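Beta-hexosaminidase (Neisseria gonorrhoeae, PDB 6JTJ) probably hydrolyses the terminal beta-1,4-linked N-acetylglucosamine of peptidoglycan fragments, as a family 3 glycoside hydrolase of the cell-wall recycling pathway. Local coordinates at residues C[246-251]-C[283-288]; C[165-170]-C[191-196]; C[44-49]-C[344-349]. All blocks are in the same frame, centred on the assembly; numbering follows the deposited sequence.

Contact 1 of 3, residues C[246-251]-C[283-288]; sequences IMSREG and RDIGFK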
loop_
_atom_site.group_PDB
_atom_site.type_symbol
_atom_site.label_atom_id
_atom_site.label_comp_id
_atom_site.label_asym_id
_atom_site.label_seq_id
_atom_site.Cartn_x
_atom_site.Cartn_y
_atom_site.Cartn_z
ATOM N N ILE C 246 -12.360 -22.576 -1.297
ATOM C CA ILE C 246 -13.254 -22.927 -0.212
ATOM C C ILE C 246 -14.363 -21.875 -0.079
ATOM O O ILE C 246 -15.537 -22.219 0.093
ATOM C CB ILE C 246 -12.454 -23.090 1.094
ATOM C CG1 ILE C 246 -11.512 -24.304 0.967
ATOM C CG2 ILE C 246 -13.382 -23.262 2.277
ATOM C CD1 ILE C 246 -10.428 -24.416 2.047
ATOM N N MET C 247 -13.997 -20.594 -0.137
ATOM C CA MET C 247 -15.004 -19.518 -0.057
ATOM C C MET C 247 -15.973 -19.564 -1.232
ATOM O O MET C 247 -17.177 -19.366 -1.054
ATOM C CB MET C 247 -14.328 -18.175 0.017
ATOM C CG MET C 247 -13.674 -17.916 1.359
ATOM S SD MET C 247 -14.894 -17.452 2.592
ATOM C CE MET C 247 -15.212 -15.750 2.166
ATOM N N SER C 248 -15.447 -19.851 -2.422
ATOM C CA SER C 248 -16.270 -20.024 -3.597
ATOM C C SER C 248 -17.306 -21.122 -3.353
ATOM O O SER C 248 -18.487 -20.921 -3.568
ATOM C CB SER C 248 -15.408 -20.377 -4.812
ATOM O OG SER C 248 -16.214 -20.539 -5.968
ATOM N N ARG C 249 -16.844 -22.279 -2.897
ATOM C CA ARG C 249 -17.731 -23.403 -2.598
ATOM C C ARG C 249 -18.809 -23.024 -1.615
ATOM O O ARG C 249 -19.942 -23.439 -1.755
ATOM C CB ARG C 249 -16.949 -24.562 -2.005
ATOM C CG ARG C 249 -17.485 -25.911 -2.431
ATOM C CD ARG C 249 -17.397 -26.962 -1.337
ATOM N NE ARG C 249 -16.080 -27.038 -0.707
ATOM C CZ ARG C 249 -15.817 -26.852 0.592
ATOM N NH1 ARG C 249 -16.773 -26.558 1.469
ATOM N NH2 ARG C 249 -14.559 -26.958 1.023
ATOM N N GLU C 250 -18.463 -22.196 -0.633
ATOM C CA GLU C 250 -19.401 -21.803 0.410
ATOM C C GLU C 250 -20.186 -20.536 0.142
ATOM O O GLU C 250 -20.720 -19.930 1.076
ATOM C CB GLU C 250 -18.657 -21.685 1.741
ATOM C CG GLU C 250 -18.036 -23.004 2.193
ATOM C CD GLU C 250 -19.070 -24.082 2.428
ATOM O OE1 GLU C 250 -20.102 -23.769 3.061
ATOM O OE2 GLU C 250 -18.868 -25.218 1.940
ATOM N N GLY C 251 -20.272 -20.111 -1.118
ATOM C CA GLY C 251 -21.234 -19.052 -1.490
ATOM C C GLY C 251 -20.730 -17.614 -1.573
ATOM O O GLY C 251 -21.521 -16.681 -1.624
ATOM N N ARG C 283 -13.694 -22.022 -14.749
ATOM C CA ARG C 283 -13.728 -23.432 -15.141
ATOM C C ARG C 283 -13.244 -24.367 -14.052
ATOM O O ARG C 283 -13.947 -25.281 -13.665
ATOM C CB ARG C 283 -12.887 -23.705 -16.401
ATOM C CG ARG C 283 -13.663 -24.503 -17.424
ATOM C CD ARG C 283 -12.854 -25.376 -18.324
ATOM N NE ARG C 283 -11.553 -24.929 -18.781
ATOM C CZ ARG C 283 -10.416 -25.206 -18.156
ATOM N NH1 ARG C 283 -10.422 -25.859 -16.990
ATOM N NH2 ARG C 283 -9.281 -24.794 -18.682
ATOM N N ASP C 284 -12.020 -24.152 -13.595
ATOM C CA ASP C 284 -11.389 -25.054 -12.659
ATOM C C ASP C 284 -12.003 -24.944 -11.253
ATOM O O ASP C 284 -12.300 -25.959 -10.619
ATOM C CB ASP C 284 -9.899 -24.767 -12.645
ATOM C CG ASP C 284 -9.094 -25.891 -12.075
ATOM O OD1 ASP C 284 -9.599 -26.606 -11.184
ATOM O OD2 ASP C 284 -7.923 -26.030 -12.484
ATOM N N ILE C 285 -12.212 -23.720 -10.770
ATOM C CA ILE C 285 -12.729 -23.520 -9.424
ATOM C C ILE C 285 -14.261 -23.599 -9.372
ATOM O O ILE C 285 -14.828 -23.947 -8.333
ATOM C CB ILE C 285 -12.200 -22.196 -8.808
ATOM C CG1 ILE C 285 -10.695 -22.319 -8.592
ATOM C CG2 ILE C 285 -12.898 -21.856 -7.493
ATOM C CD1 ILE C 285 -9.985 -21.024 -8.297
ATOM N N GLY C 286 -14.929 -23.255 -10.463
ATOM C CA GLY C 286 -16.394 -23.313 -10.517
ATOM C C GLY C 286 -17.096 -22.096 -9.951
ATOM O O GLY C 286 -18.283 -22.151 -9.632
ATOM N N PHE C 287 -16.379 -20.979 -9.837
ATOM C CA PHE C 287 -16.950 -19.770 -9.249
ATOM C C PHE C 287 -18.016 -19.174 -10.171
ATOM O O PHE C 287 -17.767 -18.939 -11.347
ATOM C CB PHE C 287 -15.821 -18.749 -8.976
ATOM C CG PHE C 287 -16.297 -17.446 -8.419
ATOM C CD1 PHE C 287 -16.896 -17.382 -7.165
ATOM C CD2 PHE C 287 -16.143 -16.269 -9.139
ATOM C CE1 PHE C 287 -17.312 -16.154 -6.635
ATOM C CE2 PHE C 287 -16.552 -15.048 -8.619
ATOM C CZ PHE C 287 -17.155 -14.994 -7.374
ATOM N N LYS C 288 -19.179 -18.883 -9.616
ATOM C CA LYS C 288 -20.283 -18.316 -10.381
ATOM C C LYS C 288 -20.645 -16.884 -10.039
ATOM O O LYS C 288 -21.596 -16.343 -10.588
ATOM C CB LYS C 288 -21.529 -19.198 -10.201
ATOM C CG LYS C 288 -21.279 -20.665 -10.551
ATOM C CD LYS C 288 -22.570 -21.311 -10.981
ATOM C CE LYS C 288 -22.427 -22.806 -11.178
ATOM N NZ LYS C 288 -21.228 -23.098 -12.011
HETATM O O HOH W 1 -16.494 -23.053 -6.374
#

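Contact 2 of 3, residues C[165-170]-C[191-196]; sequences PVLDLD and RLALAL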
loop_
_atom_site.group_PDB
_atom_site.type_symbol
_atom_site.label_atom_id
_atom_site.label_comp_id
_atom_site.label_asym_id
_atom_site.label_seq_id
_atom_site.Cartn_x
_atom_site.Cartn_y
_atom_site.Cartn_z
ATOM N N PRO C 165 -13.991 -10.495 2.775
ATOM C CA PRO C 165 -12.675 -10.423 3.371
ATOM C C PRO C 165 -11.474 -10.556 2.449
ATOM O O PRO C 165 -11.546 -11.179 1.382
ATOM C CB PRO C 165 -12.669 -11.629 4.272
ATOM C CG PRO C 165 -13.415 -12.658 3.481
ATOM C CD PRO C 165 -14.508 -11.880 2.795
ATOM N N VAL C 166 -10.355 -10.033 2.941
ATOM C CA VAL C 166 -9.041 -10.341 2.420
ATOM C C VAL C 166 -8.696 -11.806 2.706
ATOM O O VAL C 166 -8.748 -12.241 3.853
ATOM C CB VAL C 166 -7.990 -9.414 3.056
ATOM C CG1 VAL C 166 -6.576 -9.846 2.687
ATOM C CG2 VAL C 166 -8.233 -7.985 2.603
ATOM N N LEU C 167 -8.357 -12.541 1.657
ATOM C CA LEU C 167 -7.987 -13.945 1.723
ATOM C C LEU C 167 -6.512 -14.152 1.413
ATOM O O LEU C 167 -6.012 -15.277 1.379
ATOM C CB LEU C 167 -8.819 -14.729 0.714
ATOM C CG LEU C 167 -10.328 -14.676 0.896
ATOM C CD1 LEU C 167 -11.040 -15.504 -0.175
ATOM C CD2 LEU C 167 -10.729 -15.178 2.268
ATOM N N ASP C 168 -5.802 -13.050 1.192
ATOM C CA ASP C 168 -4.368 -13.087 0.985
ATOM C C ASP C 168 -3.679 -13.662 2.222
ATOM O O ASP C 168 -4.117 -13.423 3.351
ATOM C CB ASP C 168 -3.841 -11.670 0.727
ATOM C CG ASP C 168 -4.525 -11.005 -0.470
ATOM O OD1 ASP C 168 -4.652 -11.658 -1.536
ATOM O OD2 ASP C 168 -4.883 -9.808 -0.344
ATOM N N LEU C 169 -2.611 -14.418 1.997
ATOM C CA LEU C 169 -1.878 -15.039 3.098
ATOM C C LEU C 169 -0.741 -14.107 3.544
ATOM O O LEU C 169 -0.102 -13.463 2.730
ATOM C CB LEU C 169 -1.256 -16.362 2.663
ATOM C CG LEU C 169 -2.156 -17.399 1.978
ATOM C CD1 LEU C 169 -1.365 -18.683 1.711
ATOM C CD2 LEU C 169 -3.376 -17.698 2.828
ATOM N N ASP C 170 -0.501 -14.062 4.838
ATOM C CA ASP C 170 0.575 -13.271 5.357
ATOM C C ASP C 170 1.914 -13.995 5.235
ATOM O O ASP C 170 2.348 -14.621 6.173
ATOM C CB ASP C 170 0.333 -12.899 6.815
ATOM C CG ASP C 170 1.429 -11.958 7.341
ATOM O OD1 ASP C 170 2.091 -11.278 6.527
ATOM O OD2 ASP C 170 1.606 -11.860 8.554
ATOM N N ARG C 191 -10.721 -20.724 7.354
ATOM C CA ARG C 191 -11.711 -20.898 8.418
ATOM C C ARG C 191 -12.152 -19.575 9.041
ATOM O O ARG C 191 -13.341 -19.380 9.306
ATOM C CB ARG C 191 -11.197 -21.890 9.472
ATOM C CG ARG C 191 -10.959 -23.312 8.868
ATOM C CD ARG C 191 -12.051 -24.276 9.299
ATOM N NE ARG C 191 -13.430 -23.860 9.079
ATOM C CZ ARG C 191 -14.243 -24.225 8.081
ATOM N NH1 ARG C 191 -13.828 -24.983 7.077
ATOM N NH2 ARG C 191 -15.508 -23.798 8.103
ATOM N N LEU C 192 -11.224 -18.637 9.251
ATOM C CA LEU C 192 -11.630 -17.335 9.779
ATOM C C LEU C 192 -12.502 -16.600 8.780
ATOM O O LEU C 192 -13.480 -15.943 9.143
ATOM C CB LEU C 192 -10.402 -16.499 10.155
ATOM C CG LEU C 192 -9.623 -17.105 11.331
ATOM C CD1 LEU C 192 -8.236 -16.491 11.456
ATOM C CD2 LEU C 192 -10.420 -16.908 12.617
ATOM N N ALA C 193 -12.155 -16.719 7.505
ATOM C CA ALA C 193 -12.938 -16.068 6.455
ATOM C C ALA C 193 -14.367 -16.620 6.427
ATOM O O ALA C 193 -15.321 -15.860 6.339
ATOM C CB ALA C 193 -12.252 -16.268 5.101
ATOM N N LEU C 194 -14.503 -17.939 6.469
ATOM C CA LEU C 194 -15.826 -18.571 6.471
ATOM C C LEU C 194 -16.677 -18.147 7.657
ATOM O O LEU C 194 -17.873 -17.864 7.523
ATOM C CB LEU C 194 -15.689 -20.093 6.454
ATOM C CG LEU C 194 -15.172 -20.702 5.157
ATOM C CD1 LEU C 194 -14.751 -22.154 5.381
ATOM C CD2 LEU C 194 -16.229 -20.623 4.063
ATOM N N ALA C 195 -16.040 -18.016 8.816
ATOM C CA ALA C 195 -16.736 -17.528 10.013
ATOM C C ALA C 195 -17.133 -16.077 9.876
ATOM O O ALA C 195 -18.235 -15.658 10.299
ATOM C CB ALA C 195 -15.853 -17.713 11.243
ATOM N N LEU C 196 -16.235 -15.264 9.324
ATOM C CA LEU C 196 -16.593 -13.863 9.089
ATOM C C LEU C 196 -17.780 -13.809 8.137
ATOM O O LEU C 196 -18.704 -13.015 8.329
ATOM C CB LEU C 196 -15.410 -13.091 8.488
ATOM C CG LEU C 196 -15.666 -11.582 8.340
ATOM C CD1 LEU C 196 -15.230 -10.816 9.580
ATOM C CD2 LEU C 196 -14.931 -11.037 7.132
#

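Contact 3 of 3, residues C[44-49]-C[344-349]; sequences RGPVMA and QDLAGR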
loop_
_atom_site.group_PDB
_atom_site.type_symbol
_atom_site.label_atom_id
_atom_site.label_comp_id
_atom_site.label_asym_id
_atom_site.label_seq_id
_atom_site.Cartn_x
_atom_site.Cartn_y
_atom_site.Cartn_z
ATOM N N ARG C 44 -29.369 -3.349 -14.336
ATOM C CA ARG C 44 -28.109 -2.850 -13.787
ATOM C C ARG C 44 -27.022 -3.064 -14.818
ATOM O O ARG C 44 -26.834 -4.178 -15.300
ATOM C CB ARG C 44 -27.761 -3.580 -12.508
ATOM C CG ARG C 44 -28.702 -3.331 -11.358
ATOM C CD ARG C 44 -28.331 -4.219 -10.189
ATOM N NE ARG C 44 -29.095 -3.900 -8.990
ATOM C CZ ARG C 44 -29.810 -4.757 -8.278
ATOM N NH1 ARG C 44 -29.879 -6.057 -8.595
ATOM N NH2 ARG C 44 -30.459 -4.308 -7.215
ATOM N N GLY C 45 -26.339 -1.985 -15.186
ATOM C CA GLY C 45 -25.248 -2.063 -16.152
ATOM C C GLY C 45 -23.986 -2.638 -15.549
ATOM O O GLY C 45 -23.924 -2.866 -14.348
ATOM N N PRO C 46 -22.952 -2.845 -16.376
ATOM C CA PRO C 46 -21.708 -3.477 -15.912
ATOM C C PRO C 46 -20.631 -2.517 -15.411
ATOM O O PRO C 46 -19.473 -2.893 -15.342
ATOM C CB PRO C 46 -21.215 -4.196 -17.172
ATOM C CG PRO C 46 -21.639 -3.292 -18.279
ATOM C CD PRO C 46 -22.977 -2.721 -17.846
ATOM N N VAL C 47 -20.994 -1.294 -15.066
ATOM C CA VAL C 47 -20.016 -0.331 -14.576
ATOM C C VAL C 47 -20.376 0.041 -13.161
ATOM O O VAL C 47 -21.534 0.338 -12.885
ATOM C CB VAL C 47 -20.000 0.940 -15.447
ATOM C CG1 VAL C 47 -19.068 1.992 -14.869
ATOM C CG2 VAL C 47 -19.589 0.605 -16.868
ATOM N N MET C 48 -19.395 0.036 -12.274
ATOM C CA MET C 48 -19.576 0.544 -10.927
ATOM C C MET C 48 -18.842 1.869 -10.842
ATOM O O MET C 48 -17.643 1.951 -11.057
ATOM C CB MET C 48 -19.041 -0.435 -9.889
ATOM C CG MET C 48 -19.187 0.036 -8.452
ATOM S SD MET C 48 -18.838 -1.243 -7.203
ATOM C CE MET C 48 -20.484 -1.818 -6.827
ATOM N N ALA C 49 -19.585 2.926 -10.576
ATOM C CA ALA C 49 -19.013 4.264 -10.585
ATOM C C ALA C 49 -18.967 4.759 -9.155
ATOM O O ALA C 49 -19.101 3.966 -8.235
ATOM C CB ALA C 49 -19.835 5.177 -11.484
ATOM N N GLN C 344 -25.508 -12.784 -19.946
ATOM C CA GLN C 344 -26.780 -13.276 -19.432
ATOM C C GLN C 344 -26.761 -13.528 -17.924
ATOM O O GLN C 344 -27.816 -13.621 -17.313
ATOM C CB GLN C 344 -27.166 -14.583 -20.123
ATOM C CG GLN C 344 -27.489 -14.459 -21.592
ATOM C CD GLN C 344 -27.434 -15.775 -22.375
ATOM O OE1 GLN C 344 -28.277 -16.659 -22.199
ATOM N NE2 GLN C 344 -26.450 -15.892 -23.278
ATOM N N ASP C 345 -25.569 -13.654 -17.340
ATOM C CA ASP C 345 -25.431 -13.911 -15.911
ATOM C C ASP C 345 -25.367 -12.649 -15.056
ATOM O O ASP C 345 -25.499 -12.715 -13.837
ATOM C CB ASP C 345 -24.186 -14.744 -15.685
ATOM C CG ASP C 345 -24.266 -16.096 -16.363
ATOM O OD1 ASP C 345 -25.252 -16.812 -16.114
ATOM O OD2 ASP C 345 -23.340 -16.456 -17.115
ATOM N N LEU C 346 -25.206 -11.490 -15.689
ATOM C CA LEU C 346 -24.932 -10.276 -14.946
ATOM C C LEU C 346 -26.035 -9.966 -13.946
ATOM O O LEU C 346 -25.751 -9.638 -12.796
ATOM C CB LEU C 346 -24.723 -9.092 -15.886
ATOM C CG LEU C 346 -24.245 -7.783 -15.212
ATOM C CD1 LEU C 346 -22.975 -7.902 -14.379
ATOM C CD2 LEU C 346 -24.031 -6.674 -16.235
ATOM N N ALA C 347 -27.289 -10.017 -14.396
ATOM C CA ALA C 347 -28.414 -9.578 -13.573
ATOM C C ALA C 347 -28.502 -10.383 -12.296
ATOM O O ALA C 347 -28.725 -9.809 -11.228
ATOM C CB ALA C 347 -29.734 -9.681 -14.345
ATOM N N GLY C 348 -28.320 -11.694 -12.416
ATOM C CA GLY C 348 -28.338 -12.580 -11.259
ATOM C C GLY C 348 -27.132 -12.369 -10.358
ATOM O O GLY C 348 -27.239 -12.443 -9.125
ATOM N N ARG C 349 -25.973 -12.127 -10.968
ATOM C CA ARG C 349 -24.752 -11.852 -10.210
ATOM C C ARG C 349 -24.854 -10.565 -9.381
ATOM O O ARG C 349 -24.427 -10.544 -8.236
ATOM C CB ARG C 349 -23.538 -11.831 -11.150
ATOM C CG ARG C 349 -23.116 -13.229 -11.556
ATOM C CD ARG C 349 -22.062 -13.256 -12.645
ATOM N NE ARG C 349 -21.696 -14.639 -12.954
ATOM C CZ ARG C 349 -21.042 -15.020 -14.038
ATOM N NH1 ARG C 349 -20.644 -14.130 -14.937
ATOM N NH2 ARG C 349 -20.768 -16.299 -14.226
HETATM O O HOH W 2 -29.797 -7.578 -11.120
#

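Contact 1 of 3, residues C[246-251]-C[283-288]
S248 carries this contact. It points from the end of helix 242-249 at the chain that leaves helix 274-284, and F287 and I285 receive it there. The hydroxyl does most of the touching. S248 OG stands anti to its own N (chi1 -180°), reaching outward from the helix. It lies in the plane of the F287 ring, at its edge, 3.4 Å from F287 CD1. The same S248 OG is 3.5 Å from F287 CB, so it sits in the angle between the ring and the backbone of that residue. The F287 ring is therefore met at a rim C-H and not over a face. F287 also touches L281 of helix 274-284. I285 adds one methyl. Its CG2 approaches S248 OG at 3.9 Å and S248 CB at 4.0 Å.

No direct hydrogen bond joins the two segments. Water 1 does this work: it lies 2.6 Å from S248 OG and donates to I285 O at 2.7 Å.

Each segment takes in the last part of a helix of the (beta/alpha)8 barrel and the loop that leads toward the next strand, 254-257 for one and 290-295 for the other. Helix 242-249 ends in a Schellman motif, with G251 at positive phi and G251 N bonded to S248 O at 3.1 Å. G286 also has positive phi, just after helix 274-284. A salt bridge from D284 to R245 ties the same two helices nearby.

The chemistry is mixed. A small polar tip is set against carbon atoms, and its hydrogen bonding runs through the water to the backbone carbonyl of I285, which implies a partly wet joint between helix 242-249 and the chain after helix 274-284.

Contact 2 of 3, residues C[165-170]-C[191-196]
P165 and L167 press on A193 and L196 of helix 186-202. The contact lies in the (beta/alpha)8 barrel of the glycoside hydrolase family 3 enzymes, where the loop after strand 161-162 packs on the helix that follows it. It is buried and wholly apolar.

The ring of P165 can be followed atom by atom. P165 CB meets L196 CD2 at 3.7 Å. P165 CG reaches A193 CB, about one turn earlier in the helix, at 4.1 Å. From another helix, M247 CE comes to P165 CG at 3.8 Å. The ring is thus wedged between helices 186-202 and 242-249. A cis peptide bond precedes it. On the helix, A193 and L196 are three residues apart and so present their side chains on one face. L196 holds CG anti to its backbone N (chi1 -174°), and its side chain also touches V146 of helix 136-155.

The backbone of this loop stays close to the active site. P165 and L167 both form backbone hydrogen bonds with K210, a predicted substrate-binding residue. D168 bonds through OD2 to ND1 of H211, which lies beside the bound N-acetylglucosamine, and through OD1 to the backbone N of H215. The bond to H211 is consistent with D168 acting as a second-shell residue that orients the H211 ring. At the end of segment 165-170, D170 makes a salt bridge to R110 of the second subunit.

L167 also touches F244 of helix 242-249. Its CD2 branch comes up to helix 186-202, and L167 CD2 meets A193 CB at 3.4 Å, closer than usual for two methyl groups.

Contact 3 of 3, residues C[44-49]-C[344-349]
L346 makes the apolar part of this contact, with one methyl laid against the segment R44-G45-P46 that precedes strand 47-49. L346 CD2 lies 3.9 Å from P46 CB. The same L346 CD2 is 3.9 Å from R44 O and 4.1 Å from G45 C, so the methyl rests on the peptide backbone as well as on the proline ring. L346 CG is anti to its backbone N (chi1 -172°), which carries the side chain from helix 346-352 toward the strands. There it also touches I321 of strand 321-323. P46 is packed further by F338.

The fold explains the setting. Strand 47-49 is the first strand in the chain and pairs in parallel with 69-74 and with 321-323, the last one, as expected where a (beta/alpha)8 barrel closes on itself. R44 to P46 lead into that first strand. Helix 346-352 comes late in the chain and covers them.

The polar link between the segments runs through water. Water 2 accepts from R44 NH1 at 2.9 Å and donates to A347 O at 2.5 Å. The guanidinium has further partners: NH2 bonds to E99 O, and NH1 also bonds to OE1 of Q351, one turn on along the helix. Several bonds thus fix the rotation of the R44 end. The G45 carbonyl is taken by NE1 of W350, a direct bond to the same helix.

Charges pair round R349, away from the R44 loop. R349 lays one guanidinium face over D345 CB, which stands 3.5 Å above the plane. R349 NH2 and D345 OD2 are 3.9 Å apart, a long pair of charges with no N-H aimed at the oxygen. R349 NH1 also forms a salt bridge with D320.

Contact 2 and contact 3 are buried, while contact 1 is partly buried and wetter. Contacts 1 and 2 adjoin at helix 242-249 and the residue after it: L194 of 191-196 packs on I246, M247 and E250. Contacts 1 and 3 meet at one point, where R349 NE and K288 O are 2.9 Å apart, probably a hydrogen bond. Contacts 2 and 3 do not touch and lie on opposite sides of the chain's centre. Contact 2, nearest the sugar site, relies on carbon packing alone. The other two each add one bridging water. Contact 3 spans most of the sequence and encloses both others; contacts 1 and 2 join closer segments.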